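Local atomic coordinates of translocator protein BipD (Burkholderia pseudomallei, PDB entry 3NFT), a protein that is required for epithelial-cell invasion and intracellular survival and probably regulates secretion of the effectors BipB and BipC through the type III secretion system. Residues A[137-142]-A[195-200]. Residues are numbered along the deposited sequence; the frame is centred on the assembly and turned at random.
Sequences IDAYAT and QLPKGA
A139 on helix 121-160 and L196, just beyond strand 193-195, bring the two backbones closest, with their CA atoms 5.6 Å apart; no direct hydrogen bond crosses, and the summed buried area is 172 Å². Apolar packing centres on the methyl of A139. CD and CG of the P197 ring lie against A139 CB, at 3.7 and 3.9 Å. L196 starts off pointing away from the helix, but its CD2 branch comes back to within 4.2 Å of A139 CB. W205 of helix 202-209 touches both A139 and L196. The polar link lies at T142. Its chi1 of -60° sets OG1 beside the backbone N and anti to the carbonyl carbon, which leaves CG2 anti to N and 4.1 Å from Q195 O, while OG1 bonds back to D138 O at 3.0 Å. D138 O also accepts the backbone hydrogen bond from T142 N, the two donors coming from opposite faces of its carbonyl plane. A water donates to T142 OG1 and, at 2.8 Å, to Q195 O, bridging helix and strand end. Between these two segments, the chemistry implies, the contact rests on a small apolar patch and one water bridge rather than on direct polar bonds.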
loop_
_atom_site.group_PDB
_atom_site.type_symbol
_atom_site.label_atom_id
_atom_site.label_comp_id
_atom_site.label_asym_id
_atom_site.label_seq_id
_atom_site.Cartn_x
_atom_site.Cartn_y
_atom_site.Cartn_z
ATOM N N ILE A 137 -13.786 -7.071 0.180
ATOM C CA ILE A 137 -14.846 -7.669 -0.626
ATOM C C ILE A 137 -15.371 -8.950 -0.046
ATOM O O ILE A 137 -16.583 -9.157 0.063
ATOM C CB ILE A 137 -14.362 -8.004 -2.072
ATOM C CG1 ILE A 137 -14.169 -6.724 -2.863
ATOM C CG2 ILE A 137 -15.330 -8.992 -2.774
ATOM C CD1 ILE A 137 -13.251 -6.960 -4.089
ATOM N N ASP A 138 -14.435 -9.830 0.286
ATOM C CA ASP A 138 -14.778 -11.126 0.849
ATOM C C ASP A 138 -15.483 -10.994 2.182
ATOM O O ASP A 138 -16.491 -11.678 2.435
ATOM C CB ASP A 138 -13.497 -11.955 1.055
ATOM C CG ASP A 138 -12.956 -12.558 -0.227
ATOM O OD1 ASP A 138 -11.851 -13.152 -0.148
ATOM O OD2 ASP A 138 -13.593 -12.467 -1.297
ATOM N N ALA A 139 -14.934 -10.164 3.071
ATOM C CA ALA A 139 -15.517 -9.956 4.388
ATOM C C ALA A 139 -16.955 -9.479 4.256
ATOM O O ALA A 139 -17.873 -9.999 4.895
ATOM C CB ALA A 139 -14.720 -8.908 5.180
ATOM N N TYR A 140 -17.161 -8.457 3.444
ATOM C CA TYR A 140 -18.486 -7.900 3.355
ATOM C C TYR A 140 -19.470 -8.841 2.713
ATOM O O TYR A 140 -20.632 -8.885 3.120
ATOM C CB TYR A 140 -18.497 -6.536 2.648
ATOM C CG TYR A 140 -18.749 -5.431 3.641
ATOM C CD1 TYR A 140 -17.751 -4.584 4.060
ATOM C CD2 TYR A 140 -20.005 -5.287 4.193
ATOM C CE1 TYR A 140 -18.019 -3.585 4.985
ATOM C CE2 TYR A 140 -20.273 -4.314 5.111
ATOM C CZ TYR A 140 -19.284 -3.471 5.505
ATOM O OH TYR A 140 -19.620 -2.537 6.446
ATOM N N ALA A 141 -19.018 -9.596 1.722
ATOM C CA ALA A 141 -19.858 -10.587 1.106
ATOM C C ALA A 141 -20.299 -11.623 2.142
ATOM O O ALA A 141 -21.458 -12.026 2.172
ATOM C CB ALA A 141 -19.121 -11.268 -0.071
ATOM N N THR A 142 -19.367 -12.097 2.968
ATOM C CA THR A 142 -19.693 -13.120 3.958
ATOM C C THR A 142 -20.661 -12.558 4.995
ATOM O O THR A 142 -21.637 -13.195 5.366
ATOM C CB THR A 142 -18.423 -13.597 4.668
ATOM O OG1 THR A 142 -17.525 -14.138 3.697
ATOM C CG2 THR A 142 -18.784 -14.665 5.686
ATOM N N GLN A 195 -17.101 -16.097 9.359
ATOM C CA GLN A 195 -15.693 -16.006 9.695
ATOM C C GLN A 195 -15.103 -14.890 8.862
ATOM O O GLN A 195 -15.169 -14.928 7.639
ATOM C CB GLN A 195 -14.985 -17.325 9.384
ATOM C CG GLN A 195 -13.489 -17.272 9.556
ATOM C CD GLN A 195 -13.082 -17.045 10.991
ATOM O OE1 GLN A 195 -13.469 -17.811 11.879
ATOM N NE2 GLN A 195 -12.308 -15.984 11.233
ATOM N N LEU A 196 -14.538 -13.895 9.532
ATOM C CA LEU A 196 -13.803 -12.833 8.851
ATOM C C LEU A 196 -12.513 -13.390 8.236
ATOM O O LEU A 196 -11.972 -14.402 8.720
ATOM C CB LEU A 196 -13.466 -11.703 9.831
ATOM C CG LEU A 196 -14.638 -10.872 10.357
ATOM C CD1 LEU A 196 -14.224 -9.919 11.468
ATOM C CD2 LEU A 196 -15.256 -10.105 9.207
ATOM N N PRO A 197 -11.993 -12.734 7.187
ATOM C CA PRO A 197 -10.718 -13.147 6.590
ATOM C C PRO A 197 -9.598 -13.176 7.630
ATOM O O PRO A 197 -9.604 -12.382 8.584
ATOM C CB PRO A 197 -10.452 -12.061 5.539
ATOM C CG PRO A 197 -11.806 -11.449 5.249
ATOM C CD PRO A 197 -12.561 -11.533 6.539
ATOM N N LYS A 198 -8.646 -14.092 7.468
ATOM C CA LYS A 198 -7.471 -14.106 8.334
ATOM C C LYS A 198 -6.756 -12.757 8.194
ATOM O O LYS A 198 -6.707 -12.173 7.100
ATOM C CB LYS A 198 -6.529 -15.266 7.983
ATOM C CG LYS A 198 -5.533 -15.586 9.096
ATOM C CD LYS A 198 -4.693 -16.821 8.792
ATOM C CE LYS A 198 -3.759 -17.157 9.969
ATOM N NZ LYS A 198 -2.874 -18.345 9.705
ATOM N N GLY A 199 -6.260 -12.236 9.312
ATOM C CA GLY A 199 -5.627 -10.914 9.342
ATOM C C GLY A 199 -6.577 -9.752 9.592
ATOM O O GLY A 199 -6.137 -8.603 9.681
ATOM N N ALA A 200 -7.877 -10.031 9.729
ATOM C CA ALA A 200 -8.856 -8.963 9.887
ATOM C C ALA A 200 -8.633 -8.192 11.193
ATOM O O ALA A 200 -8.299 -8.769 12.220
ATOM C CB ALA A 200 -10.273 -9.519 9.807
HETATM O O HOH W 1 -14.996 -13.571 5.143
#